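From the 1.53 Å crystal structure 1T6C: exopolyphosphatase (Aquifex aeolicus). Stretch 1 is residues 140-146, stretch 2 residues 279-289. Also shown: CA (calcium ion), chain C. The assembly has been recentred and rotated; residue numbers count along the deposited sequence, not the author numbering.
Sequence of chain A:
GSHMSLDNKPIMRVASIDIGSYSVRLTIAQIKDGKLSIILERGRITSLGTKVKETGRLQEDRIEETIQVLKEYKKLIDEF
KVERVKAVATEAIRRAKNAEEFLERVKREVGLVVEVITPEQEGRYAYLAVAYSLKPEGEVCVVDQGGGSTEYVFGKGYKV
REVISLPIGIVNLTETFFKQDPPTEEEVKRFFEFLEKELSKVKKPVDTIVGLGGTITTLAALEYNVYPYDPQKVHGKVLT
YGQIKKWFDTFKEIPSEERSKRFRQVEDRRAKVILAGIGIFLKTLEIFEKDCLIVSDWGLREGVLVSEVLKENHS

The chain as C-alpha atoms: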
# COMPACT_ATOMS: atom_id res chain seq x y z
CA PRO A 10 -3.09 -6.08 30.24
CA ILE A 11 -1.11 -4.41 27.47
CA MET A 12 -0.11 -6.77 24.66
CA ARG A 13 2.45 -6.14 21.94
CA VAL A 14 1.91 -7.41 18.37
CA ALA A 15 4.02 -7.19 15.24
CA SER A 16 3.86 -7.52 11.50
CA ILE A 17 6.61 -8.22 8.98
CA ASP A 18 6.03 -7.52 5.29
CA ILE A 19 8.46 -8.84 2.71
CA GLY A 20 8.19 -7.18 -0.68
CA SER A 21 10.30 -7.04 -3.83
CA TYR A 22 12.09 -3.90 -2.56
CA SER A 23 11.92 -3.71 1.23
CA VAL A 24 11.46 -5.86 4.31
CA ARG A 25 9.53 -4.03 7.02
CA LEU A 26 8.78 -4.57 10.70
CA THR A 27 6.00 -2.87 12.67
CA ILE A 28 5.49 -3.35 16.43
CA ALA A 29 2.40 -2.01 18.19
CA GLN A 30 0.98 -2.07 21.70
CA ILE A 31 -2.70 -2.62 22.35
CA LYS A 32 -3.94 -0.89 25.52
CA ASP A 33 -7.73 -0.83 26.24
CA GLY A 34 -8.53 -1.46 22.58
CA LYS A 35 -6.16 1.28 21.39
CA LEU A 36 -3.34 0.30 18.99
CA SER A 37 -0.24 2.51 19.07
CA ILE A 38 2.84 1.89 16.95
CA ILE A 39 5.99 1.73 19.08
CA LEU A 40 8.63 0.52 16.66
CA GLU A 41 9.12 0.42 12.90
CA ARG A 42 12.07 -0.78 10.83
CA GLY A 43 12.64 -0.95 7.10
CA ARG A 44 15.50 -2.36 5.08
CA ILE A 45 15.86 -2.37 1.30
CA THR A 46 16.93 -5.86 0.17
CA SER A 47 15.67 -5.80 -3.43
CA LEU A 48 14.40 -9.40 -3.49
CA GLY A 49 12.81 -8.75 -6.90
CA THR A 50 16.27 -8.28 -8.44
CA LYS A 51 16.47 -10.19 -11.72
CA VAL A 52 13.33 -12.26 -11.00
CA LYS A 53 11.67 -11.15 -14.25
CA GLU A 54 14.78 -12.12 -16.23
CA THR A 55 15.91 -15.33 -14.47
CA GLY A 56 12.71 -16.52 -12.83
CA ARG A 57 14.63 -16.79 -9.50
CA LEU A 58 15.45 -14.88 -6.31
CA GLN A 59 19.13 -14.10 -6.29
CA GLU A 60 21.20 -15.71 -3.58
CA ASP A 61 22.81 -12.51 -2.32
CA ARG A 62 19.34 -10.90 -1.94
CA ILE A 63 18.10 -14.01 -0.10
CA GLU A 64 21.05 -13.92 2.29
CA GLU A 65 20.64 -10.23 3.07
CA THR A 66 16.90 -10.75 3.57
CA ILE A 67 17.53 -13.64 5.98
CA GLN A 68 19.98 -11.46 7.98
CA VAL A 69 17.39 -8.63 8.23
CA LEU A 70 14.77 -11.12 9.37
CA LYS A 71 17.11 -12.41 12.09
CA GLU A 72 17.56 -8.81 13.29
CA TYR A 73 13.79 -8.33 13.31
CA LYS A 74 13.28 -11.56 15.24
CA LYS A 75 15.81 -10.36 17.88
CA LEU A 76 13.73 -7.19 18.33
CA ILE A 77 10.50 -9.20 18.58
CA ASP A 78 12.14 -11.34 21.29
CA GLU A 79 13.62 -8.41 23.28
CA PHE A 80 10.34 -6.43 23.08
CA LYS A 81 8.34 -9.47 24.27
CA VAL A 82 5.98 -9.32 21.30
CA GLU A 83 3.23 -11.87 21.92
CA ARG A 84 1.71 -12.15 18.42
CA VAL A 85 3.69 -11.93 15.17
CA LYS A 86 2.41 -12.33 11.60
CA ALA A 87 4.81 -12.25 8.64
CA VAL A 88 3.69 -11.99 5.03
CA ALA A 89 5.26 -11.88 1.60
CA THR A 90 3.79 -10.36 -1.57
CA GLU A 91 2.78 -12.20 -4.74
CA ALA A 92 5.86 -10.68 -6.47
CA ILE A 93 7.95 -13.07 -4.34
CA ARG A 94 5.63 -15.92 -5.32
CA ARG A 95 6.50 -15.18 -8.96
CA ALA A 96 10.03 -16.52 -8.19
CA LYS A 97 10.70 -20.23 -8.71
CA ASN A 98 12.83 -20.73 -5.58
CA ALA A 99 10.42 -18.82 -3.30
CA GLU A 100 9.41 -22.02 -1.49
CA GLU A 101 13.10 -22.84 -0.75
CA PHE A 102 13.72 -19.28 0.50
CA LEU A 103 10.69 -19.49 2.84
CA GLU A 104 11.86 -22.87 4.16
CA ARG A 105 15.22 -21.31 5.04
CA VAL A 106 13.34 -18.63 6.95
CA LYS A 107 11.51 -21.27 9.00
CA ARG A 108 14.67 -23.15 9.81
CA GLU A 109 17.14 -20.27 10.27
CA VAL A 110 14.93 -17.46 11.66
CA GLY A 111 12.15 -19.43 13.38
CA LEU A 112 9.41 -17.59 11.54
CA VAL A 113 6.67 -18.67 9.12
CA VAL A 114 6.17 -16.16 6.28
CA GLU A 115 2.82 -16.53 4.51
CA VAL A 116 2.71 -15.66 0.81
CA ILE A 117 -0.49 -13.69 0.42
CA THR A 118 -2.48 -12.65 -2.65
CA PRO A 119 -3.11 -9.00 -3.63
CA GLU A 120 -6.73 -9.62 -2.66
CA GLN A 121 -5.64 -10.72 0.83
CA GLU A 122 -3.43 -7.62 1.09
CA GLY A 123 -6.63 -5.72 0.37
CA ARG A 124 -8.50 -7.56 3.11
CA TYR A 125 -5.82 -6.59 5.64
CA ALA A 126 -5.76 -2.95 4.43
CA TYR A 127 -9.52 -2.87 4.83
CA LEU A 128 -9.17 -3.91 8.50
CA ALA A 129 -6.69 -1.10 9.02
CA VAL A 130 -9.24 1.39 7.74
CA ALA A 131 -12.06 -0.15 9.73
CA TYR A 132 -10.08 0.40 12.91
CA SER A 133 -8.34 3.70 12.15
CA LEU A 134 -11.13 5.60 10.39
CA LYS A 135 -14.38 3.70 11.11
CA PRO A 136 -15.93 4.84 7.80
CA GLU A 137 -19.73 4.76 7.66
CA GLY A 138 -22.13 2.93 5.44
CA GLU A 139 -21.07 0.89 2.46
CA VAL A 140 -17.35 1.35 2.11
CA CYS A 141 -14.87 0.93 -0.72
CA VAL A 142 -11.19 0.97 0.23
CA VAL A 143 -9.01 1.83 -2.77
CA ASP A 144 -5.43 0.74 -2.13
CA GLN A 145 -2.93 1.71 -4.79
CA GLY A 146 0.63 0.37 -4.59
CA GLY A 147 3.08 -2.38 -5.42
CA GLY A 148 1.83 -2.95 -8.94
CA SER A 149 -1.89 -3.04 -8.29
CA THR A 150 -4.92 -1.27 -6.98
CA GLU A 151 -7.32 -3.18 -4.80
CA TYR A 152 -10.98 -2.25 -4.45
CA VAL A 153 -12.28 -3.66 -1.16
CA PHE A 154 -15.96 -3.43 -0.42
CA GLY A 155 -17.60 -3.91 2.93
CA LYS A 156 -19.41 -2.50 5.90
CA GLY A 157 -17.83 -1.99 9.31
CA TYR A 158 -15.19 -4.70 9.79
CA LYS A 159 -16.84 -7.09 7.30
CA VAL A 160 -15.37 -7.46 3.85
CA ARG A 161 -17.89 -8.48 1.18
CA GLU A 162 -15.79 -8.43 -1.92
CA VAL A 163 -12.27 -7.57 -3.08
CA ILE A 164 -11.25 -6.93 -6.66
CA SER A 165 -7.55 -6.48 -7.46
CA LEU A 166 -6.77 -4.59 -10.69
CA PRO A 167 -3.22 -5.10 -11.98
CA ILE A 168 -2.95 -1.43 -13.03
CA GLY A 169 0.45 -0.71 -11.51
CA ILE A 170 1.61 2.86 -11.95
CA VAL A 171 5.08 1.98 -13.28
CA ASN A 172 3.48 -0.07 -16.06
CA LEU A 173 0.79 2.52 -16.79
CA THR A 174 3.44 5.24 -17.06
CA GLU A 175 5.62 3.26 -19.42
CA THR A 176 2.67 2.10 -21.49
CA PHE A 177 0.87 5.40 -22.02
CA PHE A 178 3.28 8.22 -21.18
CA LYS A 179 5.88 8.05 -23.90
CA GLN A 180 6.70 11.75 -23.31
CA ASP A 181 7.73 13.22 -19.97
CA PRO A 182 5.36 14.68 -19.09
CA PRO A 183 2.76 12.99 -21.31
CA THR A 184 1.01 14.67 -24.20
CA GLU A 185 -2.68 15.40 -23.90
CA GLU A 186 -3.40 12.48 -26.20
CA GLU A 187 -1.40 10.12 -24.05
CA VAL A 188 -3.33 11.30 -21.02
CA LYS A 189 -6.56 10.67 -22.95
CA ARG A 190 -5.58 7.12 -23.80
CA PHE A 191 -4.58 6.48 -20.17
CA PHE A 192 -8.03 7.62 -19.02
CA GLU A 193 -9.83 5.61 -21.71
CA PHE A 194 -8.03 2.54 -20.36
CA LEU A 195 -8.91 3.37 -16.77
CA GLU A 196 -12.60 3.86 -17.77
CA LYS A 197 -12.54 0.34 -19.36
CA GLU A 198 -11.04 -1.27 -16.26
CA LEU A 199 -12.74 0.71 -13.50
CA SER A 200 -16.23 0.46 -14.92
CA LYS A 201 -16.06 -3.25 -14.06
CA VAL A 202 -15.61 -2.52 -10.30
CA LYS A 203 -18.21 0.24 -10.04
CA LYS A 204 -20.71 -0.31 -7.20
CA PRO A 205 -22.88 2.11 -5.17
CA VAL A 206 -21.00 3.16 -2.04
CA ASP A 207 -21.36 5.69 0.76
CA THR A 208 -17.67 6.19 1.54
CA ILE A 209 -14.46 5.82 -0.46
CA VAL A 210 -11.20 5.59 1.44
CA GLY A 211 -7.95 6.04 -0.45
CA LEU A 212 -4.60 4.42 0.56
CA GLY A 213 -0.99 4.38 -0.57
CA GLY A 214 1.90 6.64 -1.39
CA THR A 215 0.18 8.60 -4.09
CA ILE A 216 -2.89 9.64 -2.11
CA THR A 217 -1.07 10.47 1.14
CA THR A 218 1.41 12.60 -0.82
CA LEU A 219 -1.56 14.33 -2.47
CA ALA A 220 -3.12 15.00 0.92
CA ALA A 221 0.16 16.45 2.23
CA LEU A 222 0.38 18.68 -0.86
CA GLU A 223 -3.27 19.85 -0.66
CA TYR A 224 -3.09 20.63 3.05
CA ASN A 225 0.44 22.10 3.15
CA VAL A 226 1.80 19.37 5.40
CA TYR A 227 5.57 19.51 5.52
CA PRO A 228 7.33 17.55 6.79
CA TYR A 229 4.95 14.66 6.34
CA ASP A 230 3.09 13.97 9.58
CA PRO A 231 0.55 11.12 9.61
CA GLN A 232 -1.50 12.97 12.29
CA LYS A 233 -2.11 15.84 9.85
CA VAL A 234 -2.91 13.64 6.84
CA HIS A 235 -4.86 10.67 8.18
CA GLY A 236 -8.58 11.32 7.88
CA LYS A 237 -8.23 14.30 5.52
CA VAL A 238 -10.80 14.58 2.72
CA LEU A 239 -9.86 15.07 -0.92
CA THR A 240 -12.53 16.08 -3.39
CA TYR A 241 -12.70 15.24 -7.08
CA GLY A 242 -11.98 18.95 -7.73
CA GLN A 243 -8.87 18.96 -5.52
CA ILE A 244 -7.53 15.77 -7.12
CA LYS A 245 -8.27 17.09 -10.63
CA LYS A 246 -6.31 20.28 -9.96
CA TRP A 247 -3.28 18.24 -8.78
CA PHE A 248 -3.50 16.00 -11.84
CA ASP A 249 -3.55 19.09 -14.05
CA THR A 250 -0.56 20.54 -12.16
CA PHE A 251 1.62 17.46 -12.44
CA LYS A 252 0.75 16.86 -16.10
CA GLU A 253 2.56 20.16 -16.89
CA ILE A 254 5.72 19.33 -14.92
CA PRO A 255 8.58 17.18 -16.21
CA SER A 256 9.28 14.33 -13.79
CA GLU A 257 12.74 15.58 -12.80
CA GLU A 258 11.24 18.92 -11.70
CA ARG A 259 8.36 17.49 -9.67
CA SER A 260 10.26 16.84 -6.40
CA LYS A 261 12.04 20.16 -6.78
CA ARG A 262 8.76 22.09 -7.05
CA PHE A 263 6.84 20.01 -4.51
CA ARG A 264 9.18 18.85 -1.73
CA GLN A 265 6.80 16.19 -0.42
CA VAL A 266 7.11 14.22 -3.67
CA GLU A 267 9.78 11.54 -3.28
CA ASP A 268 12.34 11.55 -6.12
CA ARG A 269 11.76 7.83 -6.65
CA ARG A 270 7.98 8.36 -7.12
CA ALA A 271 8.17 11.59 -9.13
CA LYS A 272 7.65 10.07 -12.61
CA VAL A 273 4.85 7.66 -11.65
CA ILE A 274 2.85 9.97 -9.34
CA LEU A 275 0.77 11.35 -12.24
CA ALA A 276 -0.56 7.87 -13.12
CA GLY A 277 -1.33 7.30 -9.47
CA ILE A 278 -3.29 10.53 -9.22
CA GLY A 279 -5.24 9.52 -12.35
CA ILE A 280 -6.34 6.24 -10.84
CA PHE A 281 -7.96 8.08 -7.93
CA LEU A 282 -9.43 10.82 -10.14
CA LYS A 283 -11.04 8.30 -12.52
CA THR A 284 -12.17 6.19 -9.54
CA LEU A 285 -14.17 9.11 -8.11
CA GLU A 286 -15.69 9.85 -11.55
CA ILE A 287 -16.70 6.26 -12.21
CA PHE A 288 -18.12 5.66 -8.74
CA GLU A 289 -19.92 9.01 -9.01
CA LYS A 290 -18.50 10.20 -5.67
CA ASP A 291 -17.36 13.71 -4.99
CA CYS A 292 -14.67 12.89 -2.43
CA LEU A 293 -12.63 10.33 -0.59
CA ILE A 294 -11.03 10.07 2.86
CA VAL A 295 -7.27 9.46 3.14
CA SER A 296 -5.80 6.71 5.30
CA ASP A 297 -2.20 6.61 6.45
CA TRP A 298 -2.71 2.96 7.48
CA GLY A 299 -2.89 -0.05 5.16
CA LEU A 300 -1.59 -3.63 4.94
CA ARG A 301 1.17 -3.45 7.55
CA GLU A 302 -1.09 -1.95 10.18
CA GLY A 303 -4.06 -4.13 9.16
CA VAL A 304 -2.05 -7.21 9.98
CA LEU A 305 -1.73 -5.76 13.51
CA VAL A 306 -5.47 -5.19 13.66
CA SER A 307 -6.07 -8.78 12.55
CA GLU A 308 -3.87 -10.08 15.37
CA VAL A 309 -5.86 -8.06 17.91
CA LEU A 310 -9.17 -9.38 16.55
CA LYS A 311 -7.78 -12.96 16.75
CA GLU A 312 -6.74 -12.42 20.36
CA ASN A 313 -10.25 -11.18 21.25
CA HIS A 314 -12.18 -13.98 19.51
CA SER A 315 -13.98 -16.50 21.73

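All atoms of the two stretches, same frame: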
# COMPACT_ATOMS: atom_id res chain seq x y z
N VAL A 140 -18.68 0.81 2.27
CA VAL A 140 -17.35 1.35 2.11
C VAL A 140 -16.61 0.69 0.95
O VAL A 140 -16.74 -0.50 0.74
CB VAL A 140 -16.55 1.05 3.38
CG1 VAL A 140 -15.14 1.61 3.26
CG2 VAL A 140 -17.24 1.63 4.61
N CYS A 141 -15.84 1.48 0.20
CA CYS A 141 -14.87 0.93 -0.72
C CYS A 141 -13.51 1.50 -0.37
O CYS A 141 -13.32 2.71 -0.34
CB CYS A 141 -15.21 1.22 -2.17
SG CYS A 141 -14.01 0.49 -3.31
N VAL A 142 -12.57 0.60 -0.04
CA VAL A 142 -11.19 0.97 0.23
C VAL A 142 -10.45 0.78 -1.09
O VAL A 142 -10.55 -0.27 -1.70
CB VAL A 142 -10.60 0.10 1.35
CG1 VAL A 142 -9.11 0.32 1.49
CG2 VAL A 142 -11.26 0.43 2.64
N VAL A 143 -9.75 1.83 -1.51
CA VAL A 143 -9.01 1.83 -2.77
C VAL A 143 -7.53 1.93 -2.43
O VAL A 143 -7.06 2.98 -2.01
CB VAL A 143 -9.44 3.01 -3.66
CG1 VAL A 143 -8.65 3.01 -4.97
CG2 VAL A 143 -10.90 2.95 -3.94
N ASP A 144 -6.82 0.83 -2.59
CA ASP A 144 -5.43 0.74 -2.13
C ASP A 144 -4.47 0.56 -3.30
O ASP A 144 -4.30 -0.55 -3.86
CB ASP A 144 -5.28 -0.40 -1.15
CG ASP A 144 -3.95 -0.43 -0.47
OD1 ASP A 144 -3.02 0.40 -0.78
OD2 ASP A 144 -3.76 -1.31 0.40
N GLN A 145 -3.82 1.66 -3.66
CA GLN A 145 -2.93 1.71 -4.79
C GLN A 145 -1.49 1.58 -4.32
O GLN A 145 -1.05 2.31 -3.44
CB GLN A 145 -3.13 3.02 -5.57
CG GLN A 145 -2.09 3.22 -6.68
CD GLN A 145 -0.84 3.91 -6.22
OE1 GLN A 145 -0.90 4.95 -5.56
NE2 GLN A 145 0.33 3.33 -6.55
N GLY A 146 -0.76 0.65 -4.93
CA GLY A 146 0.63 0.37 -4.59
C GLY A 146 1.11 -1.01 -4.98
O GLY A 146 0.34 -1.97 -5.04
N GLY A 279 -4.19 9.84 -11.38
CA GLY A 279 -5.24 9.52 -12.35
C GLY A 279 -6.14 8.37 -11.95
O GLY A 279 -7.36 8.42 -12.19
N ILE A 280 -5.56 7.35 -11.31
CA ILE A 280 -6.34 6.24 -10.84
C ILE A 280 -7.39 6.74 -9.86
O ILE A 280 -8.55 6.35 -9.94
CB ILE A 280 -5.46 5.14 -10.15
CG1 ILE A 280 -4.62 4.41 -11.19
CG2 ILE A 280 -6.36 4.17 -9.34
CD1 ILE A 280 -3.60 3.47 -10.56
N PHE A 281 -6.99 7.58 -8.92
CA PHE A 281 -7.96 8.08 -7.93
C PHE A 281 -8.95 9.02 -8.55
O PHE A 281 -10.13 9.00 -8.17
CB PHE A 281 -7.23 8.75 -6.78
CG PHE A 281 -6.56 7.76 -5.86
CD1 PHE A 281 -5.21 7.47 -6.00
CD2 PHE A 281 -7.29 7.06 -4.93
CE1 PHE A 281 -4.63 6.52 -5.20
CE2 PHE A 281 -6.70 6.09 -4.13
CZ PHE A 281 -5.38 5.84 -4.26
N LEU A 282 -8.53 9.84 -9.50
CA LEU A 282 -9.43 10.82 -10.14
C LEU A 282 -10.52 10.05 -10.91
O LEU A 282 -11.73 10.29 -10.73
CB LEU A 282 -8.62 11.75 -11.06
CG LEU A 282 -9.43 12.86 -11.72
CD1 LEU A 282 -9.86 13.88 -10.66
CD2 LEU A 282 -8.56 13.47 -12.82
N LYS A 283 -10.10 9.12 -11.76
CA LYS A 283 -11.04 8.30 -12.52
C LYS A 283 -11.92 7.44 -11.60
O LYS A 283 -13.10 7.22 -11.89
CB LYS A 283 -10.33 7.48 -13.63
CG LYS A 283 -11.26 6.67 -14.53
CD LYS A 283 -12.26 7.49 -15.35
CE LYS A 283 -11.61 8.32 -16.44
NZ LYS A 283 -12.68 8.90 -17.36
N THR A 284 -11.39 6.97 -10.48
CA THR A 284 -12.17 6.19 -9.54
C THR A 284 -13.36 7.02 -9.03
O THR A 284 -14.49 6.55 -9.02
CB THR A 284 -11.30 5.74 -8.35
OG1 THR A 284 -10.38 4.72 -8.80
CG2 THR A 284 -12.13 5.09 -7.27
N LEU A 285 -13.09 8.24 -8.59
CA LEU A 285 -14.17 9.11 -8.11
C LEU A 285 -15.21 9.38 -9.21
O LEU A 285 -16.43 9.33 -8.95
CB LEU A 285 -13.63 10.42 -7.55
CG LEU A 285 -12.92 10.28 -6.21
CD1 LEU A 285 -12.48 11.64 -5.73
CD2 LEU A 285 -13.78 9.63 -5.16
N GLU A 286 -14.75 9.62 -10.43
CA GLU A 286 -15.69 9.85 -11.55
C GLU A 286 -16.58 8.63 -11.79
O GLU A 286 -17.82 8.71 -11.91
CB GLU A 286 -14.90 10.22 -12.82
CG GLU A 286 -15.79 10.51 -14.01
CD GLU A 286 -15.07 10.74 -15.32
OE1 GLU A 286 -13.83 10.76 -15.37
OE2 GLU A 286 -15.78 10.92 -16.33
N ILE A 287 -15.96 7.47 -11.89
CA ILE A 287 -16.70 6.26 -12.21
C ILE A 287 -17.66 5.87 -11.12
O ILE A 287 -18.77 5.43 -11.40
CB ILE A 287 -15.72 5.10 -12.50
CG1 ILE A 287 -14.89 5.41 -13.74
CG2 ILE A 287 -16.46 3.76 -12.59
CD1 ILE A 287 -15.60 5.27 -15.00
N PHE A 288 -17.25 6.00 -9.86
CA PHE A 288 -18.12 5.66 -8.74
C PHE A 288 -19.15 6.75 -8.45
O PHE A 288 -19.97 6.61 -7.56
CB PHE A 288 -17.28 5.42 -7.50
CG PHE A 288 -16.70 4.05 -7.42
CD1 PHE A 288 -15.59 3.70 -8.20
CD2 PHE A 288 -17.25 3.11 -6.57
CE1 PHE A 288 -15.03 2.41 -8.11
CE2 PHE A 288 -16.68 1.84 -6.48
CZ PHE A 288 -15.58 1.51 -7.25
N GLU A 289 -19.04 7.86 -9.16
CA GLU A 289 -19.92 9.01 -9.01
C GLU A 289 -19.90 9.57 -7.58
O GLU A 289 -20.93 9.87 -6.99
CB GLU A 289 -21.32 8.66 -9.50
CG GLU A 289 -21.38 8.25 -10.97
CD GLU A 289 -22.80 7.89 -11.36
OE1 GLU A 289 -23.63 8.82 -11.45
OE2 GLU A 289 -23.10 6.68 -11.54
CA CA C . -2.07 -2.36 -4.06
O HOH W 1 -0.94 -1.34 -1.77
O HOH W 2 -1.39 -4.93 -3.31

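The strand 140-146 and the helix 279-288 pack nearly antiparallel, their N-to-C directions 159° apart and their axes 10.3 Å apart at closest approach. No hydrogen bond crosses between them; the contact is one of van der Waals packing. Alternation along the strand selects its contributors: Cys141, Val143 and Gln145 point their CA-to-CB bonds toward the helix, and all three have chi1 near 180° (t).

Val143 occupies the middle. Its two methyls diverge from CB, so that CG1 lies 3.7 Å from CE2 of Phe281 while CG2 lies 4.1 Å from CG2 of Thr284. A beta-branched residue suits this place, being compact and at home in a strand. Phe281 leaves the helix sideways, but chi1 of -74° (m) carries its ring to the strand, where CE1 comes within 3.8 Å of Gln145 CB. One flat side chain thus spans two inward-facing strand residues, meeting both obliquely.

Thr284 is polar yet fits an apolar seam. With chi1 at -72° (m), its OG1 donates to Ile280 O at 2.7 Å, within its own helix, and its methyl is left to meet Val143.

Gln145 likewise offers its aliphatic part: CG lies 4.2 Å from Ile280 CD1, which the extended chi2 (t) of Ile280 carries outward from the helix. At chi2 of -88° the glutamine chain bends, and OE1 is hydrogen-bonded elsewhere in the structure, so burial does not leave that oxygen unsatisfied.

At the other end, the small Cys141 faces the large Phe288. SG is 4.4 Å from Phe288 CE2 and sits obliquely, 46° off the ring normal.

The strand's other side has different work. Asp144 points away from the helix, and its OD1 accepts a hydrogen bond from a calcium-bound water; the backbone O atoms of Asp144 and Gly146 bind the ion directly, at 2.9 and 2.6 Å from CA.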